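CdiI immunity protein (Yersinia kristensenii ATCC 33638, PDB 5E3E) binds the CdiA-CT toxin, a bacterial member of the RNase A superfamily, and probably neutralises it to protect the cell that makes it. Local coordinates at residues S85-E88 with W89-I93; F26-A29 with D30-L33; L65-L69 with L70-D74; C75-Y79 with P80-S84. All coordinates share one frame; numbering follows the deposited sequence.

Overall arrangement
All four contacts are local and lie in one all-helical domain, in the chain order 2, 3, 4, 1. Contact 2 caps the start of helix 29-39, contact 3 runs along most of helix 62-72 into the turn that follows, contact 4 is the aromatic loop after it, and contact 1 opens helix 86-96. Contact 4 lies between the others, its centre about 10 Å from that of contact 1, about 11 Å from contact 3 and about 13 Å from contact 2, and it touches all three. Contacts 2 and 3 are on opposite sides of the chain's centre, about 19 Å apart between centres. Contacts 3 and 4 together supply several groups that meet the toxin chain.

Contact 1: S85-E88 with W89-I93; sequences SSEE and WLKHI
Glu-87 lies alongside Lys-91, its CG 3.9 Å from Lys-91 CE, in an i to i+4 pair on the first turns of helix 86-96. Both chains are extended beyond CG and point the same way. The Glu-87 chain starts anti to the backbone N (chi1 178°), whereas that of Lys-91 starts beside its own N, and these two settings bring the charged ends together. Lys-91 NZ reaches Glu-87 OE1 at 3.0 Å, a salt bridge that uses the carboxylate's anti lone pair. Glu-88, bent at chi2, crosses the lysine at a slant; its OE2 stays 4.6 Å from Lys-91 NZ, close enough that it may add to the negative field around the ammonium group, though beyond salt-bridge distance.

Beneath these side chains the helix is regular. Leu-90 N donates to Ser-86 O with an N-H...O angle of 168°, and Leu-90 CG rests 3.5 Å from that same oxygen. The buried face of the helix turns toward the rest of the fold: Leu-90 packs on Ile-52 and Leu-56 of helix 42-56, the Trp-89 ring stacks on Tyr-79, and Ser-86 OG bonds to Tyr-79 OH. His-92 NE2 is hydrogen-bonded to Asp-30 of helix 29-39. At the start of the helix Ser-85 is the N-cap, and its OG accepts from Glu-88 N at 3.0 Å.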
loop_
_atom_site.group_PDB
_atom_site.type_symbol
_atom_site.label_atom_id
_atom_site.label_comp_id
_atom_site.label_asym_id
_atom_site.label_seq_id
_atom_site.Cartn_x
_atom_site.Cartn_y
_atom_site.Cartn_z
ATOM N N SER A 85 -5.971 1.863 -19.742
ATOM C CA SER A 85 -5.680 3.227 -19.282
ATOM C C SER A 85 -5.993 3.346 -17.810
ATOM O O SER A 85 -6.788 2.571 -17.250
ATOM C CB SER A 85 -6.474 4.294 -20.066
ATOM O OG SER A 85 -7.858 4.279 -19.675
ATOM N N SER A 86 -5.419 4.364 -17.191
ATOM C CA SER A 86 -5.681 4.678 -15.798
ATOM C C SER A 86 -7.138 5.146 -15.609
ATOM O O SER A 86 -7.782 4.781 -14.627
ATOM C CB SER A 86 -4.682 5.707 -15.285
ATOM O OG SER A 86 -3.341 5.224 -15.407
ATOM N N GLU A 87 -7.663 5.927 -16.546
ATOM C CA GLU A 87 -9.098 6.283 -16.521
ATOM C C GLU A 87 -9.974 5.056 -16.451
ATOM O O GLU A 87 -10.927 5.004 -15.695
ATOM C CB GLU A 87 -9.474 7.067 -17.783
ATOM C CG GLU A 87 -10.946 7.444 -17.895
ATOM C CD GLU A 87 -11.291 8.167 -19.182
ATOM O OE1 GLU A 87 -12.501 8.338 -19.443
ATOM O OE2 GLU A 87 -10.377 8.600 -19.914
ATOM N N GLU A 88 -9.708 4.077 -17.291
ATOM C CA GLU A 88 -10.588 2.900 -17.313
ATOM C C GLU A 88 -10.518 2.124 -15.976
ATOM O O GLU A 88 -11.521 1.622 -15.489
ATOM C CB GLU A 88 -10.319 2.014 -18.514
ATOM C CG GLU A 88 -10.663 2.658 -19.858
ATOM C CD GLU A 88 -12.048 3.282 -19.935
ATOM O OE1 GLU A 88 -13.011 2.669 -19.441
ATOM O OE2 GLU A 88 -12.199 4.409 -20.495
ATOM N N TRP A 89 -9.344 2.014 -15.381
ATOM C CA TRP A 89 -9.233 1.297 -14.117
ATOM C C TRP A 89 -9.984 2.076 -13.042
ATOM O O TRP A 89 -10.708 1.480 -12.252
ATOM C CB TRP A 89 -7.790 1.067 -13.676
ATOM C CG TRP A 89 -7.740 0.196 -12.475
ATOM C CD1 TRP A 89 -8.402 -0.998 -12.318
ATOM C CD2 TRP A 89 -7.084 0.449 -11.232
ATOM N NE1 TRP A 89 -8.176 -1.511 -11.068
ATOM C CE2 TRP A 89 -7.357 -0.644 -10.385
ATOM C CE3 TRP A 89 -6.233 1.462 -10.775
ATOM C CZ2 TRP A 89 -6.840 -0.740 -9.106
ATOM C CZ3 TRP A 89 -5.740 1.368 -9.504
ATOM C CH2 TRP A 89 -6.024 0.284 -8.689
ATOM N N LEU A 90 -9.823 3.410 -12.996
ATOM C CA LEU A 90 -10.550 4.177 -11.971
ATOM C C LEU A 90 -12.080 4.041 -12.143
ATOM O O LEU A 90 -12.799 3.999 -11.144
ATOM C CB LEU A 90 -10.169 5.654 -11.980
ATOM C CG LEU A 90 -8.757 6.018 -11.517
ATOM C CD1 LEU A 90 -8.518 7.516 -11.597
ATOM C CD2 LEU A 90 -8.472 5.551 -10.133
ATOM N N LYS A 91 -12.567 4.066 -13.377
ATOM C CA LYS A 91 -14.004 3.908 -13.637
ATOM C C LYS A 91 -14.476 2.535 -13.155
ATOM O O LYS A 91 -15.597 2.403 -12.565
ATOM C CB LYS A 91 -14.322 4.082 -15.123
ATOM C CG LYS A 91 -14.225 5.535 -15.590
ATOM C CD LYS A 91 -14.689 5.654 -17.038
ATOM C CE LYS A 91 -14.774 7.118 -17.465
ATOM N NZ LYS A 91 -15.289 7.338 -18.857
ATOM N N HIS A 92 -13.616 1.537 -13.361
ATOM C CA HIS A 92 -13.885 0.178 -12.836
ATOM C C HIS A 92 -13.961 0.131 -11.285
ATOM O O HIS A 92 -14.884 -0.504 -10.713
ATOM C CB HIS A 92 -12.822 -0.791 -13.354
ATOM C CG HIS A 92 -12.901 -2.147 -12.744
ATOM N ND1 HIS A 92 -13.870 -3.066 -13.080
ATOM C CD2 HIS A 92 -12.140 -2.730 -11.800
ATOM C CE1 HIS A 92 -13.684 -4.176 -12.385
ATOM N NE2 HIS A 92 -12.613 -4.013 -11.629
ATOM N N ILE A 93 -13.020 0.764 -10.594
ATOM C CA ILE A 93 -13.045 0.801 -9.110
ATOM C C ILE A 93 -14.368 1.424 -8.680
ATOM O O ILE A 93 -15.071 0.887 -7.851
ATOM C CB ILE A 93 -11.899 1.618 -8.527
ATOM C CG1 ILE A 93 -10.550 0.935 -8.788
ATOM C CG2 ILE A 93 -12.109 1.888 -7.025
ATOM C CD1 ILE A 93 -9.401 1.839 -8.411
#

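Contact 2: F26-A29 with D30-L33; sequences FGNA and DETL
The backbone of 26-29 leaves helix 22-25 at Phe-26 and turns through Gly-27, whose positive phi of 122° suits a glycine, before Asn-28 takes the N-cap of helix 29-39. From there the helical bonds begin: Thr-32 N donates to Asn-28 O and Leu-33 N to Ala-29 O.

Asn-28 and Glu-31 form a capping box. Asn-28 CG sits between its own backbone N and carbonyl carbon (chi1 74°), which folds the amide back over the helix start; OD1 then accepts from Glu-31 N at 2.8 Å, the donor nearly in line with the amide C=O. In return Glu-31 OE1 accepts from Asn-28 N at 2.9 Å, met on its anti side and 17° out of the carboxylate plane. The two side chains cross at about a right angle, and each meets the other's backbone N-H.

Asn-28 O is gripped twice, since Thr-32 OG1 also donates to it at 3.0 Å, from above the carbonyl plane. The same OG1 lies 3.4 Å from Phe-26 CB, while Thr-32 CG2 approaches the Phe-26 ring obliquely, 3.8 Å from CD2. Phe-26 meets Tyr-17 of helix 8-17 and packs on Tyr-63 of the toxin chain; on helix 29-39, Leu-33 packs on Ile-93 and Gln-96 of helix 86-96.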
loop_
_atom_site.group_PDB
_atom_site.type_symbol
_atom_site.label_atom_id
_atom_site.label_comp_id
_atom_site.label_asym_id
_atom_site.label_seq_id
_atom_site.Cartn_x
_atom_site.Cartn_y
_atom_site.Cartn_z
ATOM N N PHE A 26 -5.930 -10.677 0.239
ATOM C CA PHE A 26 -7.301 -10.513 -0.236
ATOM C C PHE A 26 -7.649 -11.334 -1.468
ATOM O O PHE A 26 -8.780 -11.806 -1.621
ATOM C CB PHE A 26 -7.556 -9.031 -0.548
ATOM C CG PHE A 26 -7.209 -8.092 0.575
ATOM C CD1 PHE A 26 -7.891 -8.147 1.783
ATOM C CD2 PHE A 26 -6.210 -7.147 0.421
ATOM C CE1 PHE A 26 -7.618 -7.238 2.802
ATOM C CE2 PHE A 26 -5.912 -6.256 1.427
ATOM C CZ PHE A 26 -6.612 -6.291 2.628
ATOM N N GLY A 27 -6.705 -11.454 -2.374
ATOM C CA GLY A 27 -6.916 -12.160 -3.621
ATOM C C GLY A 27 -6.667 -11.264 -4.790
ATOM O O GLY A 27 -5.803 -10.372 -4.721
ATOM N N ASN A 28 -7.403 -11.483 -5.873
ATOM C CA ASN A 28 -7.198 -10.697 -7.080
ATOM C C ASN A 28 -7.657 -9.244 -6.874
ATOM O O ASN A 28 -8.124 -8.904 -5.789
ATOM C CB ASN A 28 -7.819 -11.356 -8.321
ATOM C CG ASN A 28 -9.332 -11.261 -8.363
ATOM O OD1 ASN A 28 -9.955 -10.536 -7.608
ATOM N ND2 ASN A 28 -9.935 -12.013 -9.283
ATOM N N ALA A 29 -7.462 -8.365 -7.862
ATOM C CA ALA A 29 -7.736 -6.950 -7.643
ATOM C C ALA A 29 -9.227 -6.716 -7.288
ATOM O O ALA A 29 -9.552 -5.896 -6.439
ATOM C CB ALA A 29 -7.305 -6.099 -8.845
ATOM N N ASP A 30 -10.132 -7.458 -7.895
ATOM C CA ASP A 30 -11.535 -7.235 -7.591
ATOM C C ASP A 30 -11.909 -7.821 -6.224
ATOM O O ASP A 30 -12.777 -7.280 -5.534
ATOM C CB ASP A 30 -12.406 -7.768 -8.728
ATOM C CG ASP A 30 -12.428 -6.838 -9.915
ATOM O OD1 ASP A 30 -11.938 -5.673 -9.800
ATOM O OD2 ASP A 30 -12.985 -7.249 -10.957
ATOM N N GLU A 31 -11.231 -8.880 -5.808
ATOM C CA GLU A 31 -11.472 -9.429 -4.461
ATOM C C GLU A 31 -10.921 -8.457 -3.419
ATOM O O GLU A 31 -11.491 -8.313 -2.365
ATOM C CB GLU A 31 -10.840 -10.824 -4.330
ATOM C CG GLU A 31 -11.670 -11.869 -5.098
ATOM C CD GLU A 31 -10.930 -13.151 -5.437
ATOM O OE1 GLU A 31 -9.669 -13.172 -5.453
ATOM O OE2 GLU A 31 -11.628 -14.181 -5.728
ATOM N N THR A 32 -9.842 -7.767 -3.762
ATOM C CA THR A 32 -9.310 -6.692 -2.911
ATOM C C THR A 32 -10.336 -5.535 -2.743
ATOM O O THR A 32 -10.628 -5.088 -1.626
ATOM C CB THR A 32 -7.950 -6.218 -3.431
ATOM O OG1 THR A 32 -7.045 -7.336 -3.418
ATOM C CG2 THR A 32 -7.396 -5.073 -2.563
ATOM N N LEU A 33 -10.888 -5.079 -3.860
ATOM C CA LEU A 33 -11.954 -4.071 -3.830
ATOM C C LEU A 33 -13.140 -4.533 -3.032
ATOM O O LEU A 33 -13.690 -3.759 -2.276
ATOM C CB LEU A 33 -12.393 -3.694 -5.262
ATOM C CG LEU A 33 -11.339 -3.020 -6.131
ATOM C CD1 LEU A 33 -11.797 -2.820 -7.573
ATOM C CD2 LEU A 33 -10.866 -1.726 -5.506
#

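Contact 3: L65-L69 with L70-D74; sequences LQDIL and LNKLD
Asp-67 carries the polar side-chain contacts. Its OD1 accepts from Asn-71 ND2 at 2.7 Å, through the anti lone pair and close to the plane of the asparagine amide, while the carboxylate and amide planes stand 61° apart. Asp-67 CG is anti to the backbone N (chi1 -172°), which swings the carboxylate along the helix toward the next turn. Its other oxygen, OD2, forms a longer salt bridge to Lys-72 NZ at 3.6 Å, so one carboxylate serves two residues. A water accepts from Gln-66 NE2 and, weakly, from Asn-71 ND2, linking these two amides.

The apolar contacts are made by Leu-70 and Leu-73. Leu-70 CD1 rests 3.6 Å from Gln-66 CG, the two side chains crossing at a slant. Leu-73 CD1 is shared, at 4.0 Å from Ile-68 CG2 and also close to Leu-69 CD2; Leu-73 packs further on Leu-10 and Leu-14 of helix 8-17.

Among the backbone bonds, Asp-67 O accepts from both Asn-71 N and Lys-72 N, the latter at 3.1 Å and in the carbonyl plane. Leu-73 N donates to Ile-68 O at 2.7 Å, nearly straight at 172°, while the Lys-72 N bond to the same oxygen is weak. Asp-74 follows with positive phi, and its carboxylate makes salt bridges to Lys-26 and Arg-92 of the toxin chain. The i to i+5 bonds mark a wider pi-type turn in the last part of helix 62-72, beside the toxin interface.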
loop_
_atom_site.group_PDB
_atom_site.type_symbol
_atom_site.label_atom_id
_atom_site.label_comp_id
_atom_site.label_asym_id
_atom_site.label_seq_id
_atom_site.Cartn_x
_atom_site.Cartn_y
_atom_site.Cartn_z
ATOM N N LEU A 65 -1.670 10.566 -15.222
ATOM C CA LEU A 65 -2.562 9.882 -14.294
ATOM C C LEU A 65 -1.910 8.618 -13.804
ATOM O O LEU A 65 -2.015 8.298 -12.616
ATOM C CB LEU A 65 -3.932 9.605 -14.906
ATOM C CG LEU A 65 -4.982 9.012 -13.971
ATOM C CD1 LEU A 65 -5.104 9.804 -12.674
ATOM C CD2 LEU A 65 -6.296 8.949 -14.751
ATOM N N GLN A 66 -1.178 7.913 -14.663
ATOM C CA GLN A 66 -0.510 6.688 -14.191
ATOM C C GLN A 66 0.573 6.993 -13.179
ATOM O O GLN A 66 0.737 6.278 -12.221
ATOM C CB GLN A 66 0.081 5.864 -15.352
ATOM C CG GLN A 66 0.647 4.510 -14.963
ATOM C CD GLN A 66 1.219 3.761 -16.157
ATOM O OE1 GLN A 66 0.503 3.406 -17.125
ATOM N NE2 GLN A 66 2.507 3.509 -16.100
ATOM N N ASP A 67 1.315 8.064 -13.381
ATOM C CA ASP A 67 2.337 8.452 -12.401
ATOM C C ASP A 67 1.689 8.794 -11.062
ATOM O O ASP A 67 2.188 8.413 -10.013
ATOM C CB ASP A 67 3.090 9.682 -12.915
ATOM C CG ASP A 67 4.264 10.032 -12.082
ATOM O OD1 ASP A 67 5.026 9.126 -11.725
ATOM O OD2 ASP A 67 4.479 11.251 -11.859
ATOM N N ILE A 68 0.529 9.439 -11.100
ATOM C CA ILE A 68 -0.178 9.761 -9.876
ATOM C C ILE A 68 -0.582 8.485 -9.120
ATOM O O ILE A 68 -0.340 8.363 -7.916
ATOM C CB ILE A 68 -1.425 10.623 -10.180
ATOM C CG1 ILE A 68 -0.975 12.072 -10.545
ATOM C CG2 ILE A 68 -2.371 10.676 -9.008
ATOM C CD1 ILE A 68 -1.960 12.850 -11.368
ATOM N N LEU A 69 -1.224 7.570 -9.823
ATOM C CA LEU A 69 -1.740 6.345 -9.156
ATOM C C LEU A 69 -0.645 5.404 -8.676
ATOM O O LEU A 69 -0.674 4.952 -7.529
ATOM C CB LEU A 69 -2.731 5.595 -10.034
ATOM C CG LEU A 69 -3.934 6.400 -10.529
ATOM C CD1 LEU A 69 -4.825 5.519 -11.391
ATOM C CD2 LEU A 69 -4.754 6.964 -9.388
ATOM N N LEU A 70 0.304 5.109 -9.556
ATOM C CA LEU A 70 1.384 4.169 -9.265
ATOM C C LEU A 70 2.503 4.714 -8.406
ATOM O O LEU A 70 2.984 4.000 -7.543
ATOM C CB LEU A 70 1.949 3.593 -10.571
ATOM C CG LEU A 70 1.062 2.635 -11.348
ATOM C CD1 LEU A 70 1.806 2.147 -12.573
ATOM C CD2 LEU A 70 0.585 1.421 -10.546
ATOM N N ASN A 71 2.950 5.940 -8.649
ATOM C CA ASN A 71 4.113 6.476 -7.970
ATOM C C ASN A 71 3.841 7.459 -6.854
ATOM O O ASN A 71 4.437 7.344 -5.790
ATOM C CB ASN A 71 5.057 7.075 -8.995
ATOM C CG ASN A 71 5.455 6.054 -10.043
ATOM O OD1 ASN A 71 5.724 4.892 -9.708
ATOM N ND2 ASN A 71 5.383 6.436 -11.319
ATOM N N LYS A 72 2.893 8.369 -7.042
ATOM C CA LYS A 72 2.623 9.372 -6.013
ATOM C C LYS A 72 1.712 8.800 -4.941
ATOM O O LYS A 72 2.082 8.763 -3.772
ATOM C CB LYS A 72 2.040 10.636 -6.638
ATOM C CG LYS A 72 2.967 11.232 -7.684
ATOM C CD LYS A 72 2.502 12.573 -8.225
ATOM C CE LYS A 72 3.558 13.204 -9.109
ATOM N NZ LYS A 72 2.944 14.023 -10.192
ATOM N N LEU A 73 0.560 8.290 -5.343
ATOM C CA LEU A 73 -0.315 7.566 -4.380
ATOM C C LEU A 73 0.224 6.166 -4.018
ATOM O O LEU A 73 -0.155 5.598 -3.015
ATOM C CB LEU A 73 -1.748 7.487 -4.909
ATOM C CG LEU A 73 -2.440 8.825 -5.180
ATOM C CD1 LEU A 73 -3.790 8.622 -5.824
ATOM C CD2 LEU A 73 -2.652 9.640 -3.915
ATOM N N ASP A 74 1.145 5.654 -4.844
ATOM C CA ASP A 74 1.959 4.481 -4.554
ATOM C C ASP A 74 1.201 3.161 -4.507
ATOM O O ASP A 74 1.506 2.315 -3.636
ATOM C CB ASP A 74 2.756 4.635 -3.274
ATOM C CG ASP A 74 3.997 3.710 -3.249
ATOM O OD1 ASP A 74 4.572 3.421 -4.343
ATOM O OD2 ASP A 74 4.402 3.249 -2.135
HETATM O O HOH W 1 4.217 5.581 -14.212
#

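Contact 4: C75-Y79 with P80-S84; sequences CSYYY and PNEWS
Tyr-79 holds CG between its backbone N and carbonyl carbon (chi1 65°), whereas Tyr-78 sends its ring anti to the backbone N (chi1 -169°); with these settings both rings present a face to Pro-80 CD. That carbon stands 3.7 Å from the Tyr-78 ring centroid, only 6° off the normal, and 3.6 Å from that of Tyr-79, somewhat further off the normal: one proline carbon makes two CH-pi contacts. At the edge of the Tyr-78 ring, Asn-81 ND2 comes within 3.4 Å of CD2, the amide plane steep to the ring.

Tyr-77 OH donates to Glu-82 OE2 at 2.9 Å on the anti lone pair, with ring and carboxylate nearly coplanar. The hydroxyl also accepts from a water, which in turn accepts from Trp-83 NE1 at 2.8 Å, tying three side chains together. Asn-81 N donates to Tyr-78 O and Glu-82 N to Tyr-79 O, closing two overlapping turns.

Cys-75 O accepts from Lys-26 of the toxin chain. Tyr-78 centres an inverse gamma turn, closed by a weak bond from Tyr-79 N to Tyr-77 O, that leads into the short 3-10 segment, within an aromatic loop joining helices 62-72 and 86-96 at the toxin interface.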
loop_
_atom_site.group_PDB
_atom_site.type_symbol
_atom_site.label_atom_id
_atom_site.label_comp_id
_atom_site.label_asym_id
_atom_site.label_seq_id
_atom_site.Cartn_x
_atom_site.Cartn_y
_atom_site.Cartn_z
ATOM N N CYS A 75 0.263 2.981 -5.437
ATOM C CA CYS A 75 -0.421 1.689 -5.641
ATOM C C CYS A 75 0.602 0.585 -5.968
ATOM O O CYS A 75 1.463 0.800 -6.817
ATOM C CB CYS A 75 -1.384 1.808 -6.815
ATOM S SG CYS A 75 -2.391 0.335 -7.112
ATOM N N SER A 76 0.504 -0.590 -5.324
ATOM C CA SER A 76 1.447 -1.723 -5.641
ATOM C C SER A 76 0.945 -2.603 -6.783
ATOM O O SER A 76 1.738 -3.298 -7.417
ATOM C CB SER A 76 1.667 -2.630 -4.420
ATOM O OG SER A 76 2.270 -1.909 -3.366
ATOM N N TYR A 77 -0.355 -2.567 -7.076
ATOM C CA TYR A 77 -0.934 -3.358 -8.151
ATOM C C TYR A 77 -0.700 -2.714 -9.507
ATOM O O TYR A 77 -1.034 -1.526 -9.707
ATOM C CB TYR A 77 -2.426 -3.544 -7.893
ATOM C CG TYR A 77 -3.214 -4.073 -9.064
ATOM C CD1 TYR A 77 -2.770 -5.198 -9.780
ATOM C CD2 TYR A 77 -4.411 -3.470 -9.454
ATOM C CE1 TYR A 77 -3.504 -5.702 -10.853
ATOM C CE2 TYR A 77 -5.133 -3.962 -10.525
ATOM C CZ TYR A 77 -4.691 -5.067 -11.208
ATOM O OH TYR A 77 -5.466 -5.553 -12.271
ATOM N N TYR A 78 -0.018 -3.452 -10.401
ATOM C CA TYR A 78 0.304 -2.933 -11.733
ATOM C C TYR A 78 -0.911 -3.143 -12.664
ATOM O O TYR A 78 -0.938 -4.028 -13.549
ATOM C CB TYR A 78 1.562 -3.592 -12.283
ATOM C CG TYR A 78 2.057 -2.909 -13.510
ATOM C CD1 TYR A 78 2.585 -1.645 -13.416
ATOM C CD2 TYR A 78 1.924 -3.496 -14.779
ATOM C CE1 TYR A 78 3.035 -0.977 -14.541
ATOM C CE2 TYR A 78 2.334 -2.817 -15.926
ATOM C CZ TYR A 78 2.926 -1.567 -15.776
ATOM O OH TYR A 78 3.364 -0.838 -16.850
ATOM N N TYR A 79 -1.933 -2.326 -12.433
ATOM C CA TYR A 79 -3.188 -2.377 -13.198
ATOM C C TYR A 79 -3.026 -2.231 -14.723
ATOM O O TYR A 79 -3.854 -2.774 -15.460
ATOM C CB TYR A 79 -4.213 -1.362 -12.639
ATOM C CG TYR A 79 -3.763 0.060 -12.803
ATOM C CD1 TYR A 79 -3.964 0.759 -13.998
ATOM C CD2 TYR A 79 -3.095 0.689 -11.772
ATOM C CE1 TYR A 79 -3.460 2.067 -14.164
ATOM C CE2 TYR A 79 -2.586 1.979 -11.921
ATOM C CZ TYR A 79 -2.795 2.669 -13.116
ATOM O OH TYR A 79 -2.321 3.981 -13.269
ATOM N N PRO A 80 -1.932 -1.578 -15.226
ATOM C CA PRO A 80 -1.869 -1.506 -16.707
ATOM C C PRO A 80 -1.795 -2.887 -17.397
ATOM O O PRO A 80 -2.085 -2.995 -18.591
ATOM C CB PRO A 80 -0.616 -0.654 -16.960
ATOM C CG PRO A 80 -0.548 0.212 -15.775
ATOM C CD PRO A 80 -0.883 -0.720 -14.649
ATOM N N ASN A 81 -1.490 -3.952 -16.671
ATOM C CA ASN A 81 -1.474 -5.258 -17.337
ATOM C C ASN A 81 -2.857 -5.806 -17.566
ATOM O O ASN A 81 -3.019 -6.699 -18.404
ATOM C CB ASN A 81 -0.496 -6.224 -16.661
ATOM C CG ASN A 81 0.948 -6.025 -17.174
ATOM O OD1 ASN A 81 1.185 -5.447 -18.259
ATOM N ND2 ASN A 81 1.911 -6.496 -16.414
ATOM N N GLU A 82 -3.855 -5.263 -16.872
ATOM C CA GLU A 82 -5.255 -5.630 -17.078
ATOM C C GLU A 82 -6.102 -4.530 -17.699
ATOM O O GLU A 82 -7.242 -4.800 -18.046
ATOM C CB GLU A 82 -5.897 -6.042 -15.765
ATOM C CG GLU A 82 -5.612 -7.492 -15.395
ATOM C CD GLU A 82 -4.202 -7.714 -14.965
ATOM O OE1 GLU A 82 -3.418 -8.283 -15.742
ATOM O OE2 GLU A 82 -3.864 -7.306 -13.852
ATOM N N TRP A 83 -5.592 -3.284 -17.774
ATOM C CA TRP A 83 -6.425 -2.124 -18.117
ATOM C C TRP A 83 -5.704 -1.240 -19.108
ATOM O O TRP A 83 -4.532 -0.973 -18.936
ATOM C CB TRP A 83 -6.812 -1.302 -16.870
ATOM C CG TRP A 83 -7.715 -2.108 -15.984
ATOM C CD1 TRP A 83 -7.346 -2.929 -14.972
ATOM C CD2 TRP A 83 -9.117 -2.283 -16.162
ATOM N NE1 TRP A 83 -8.467 -3.612 -14.472
ATOM C CE2 TRP A 83 -9.560 -3.198 -15.177
ATOM C CE3 TRP A 83 -10.055 -1.747 -17.057
ATOM C CZ2 TRP A 83 -10.898 -3.566 -15.059
ATOM C CZ3 TRP A 83 -11.380 -2.115 -16.927
ATOM C CH2 TRP A 83 -11.779 -3.030 -15.960
ATOM N N SER A 84 -6.428 -0.787 -20.131
ATOM C CA SER A 84 -5.845 -0.035 -21.252
ATOM C C SER A 84 -5.413 1.356 -20.834
ATOM O O SER A 84 -4.600 1.956 -21.528
ATOM C CB SER A 84 -6.834 0.131 -22.426
ATOM O OG SER A 84 -7.976 0.937 -22.054
HETATM O O HOH W 2 -8.354 -5.480 -12.371
#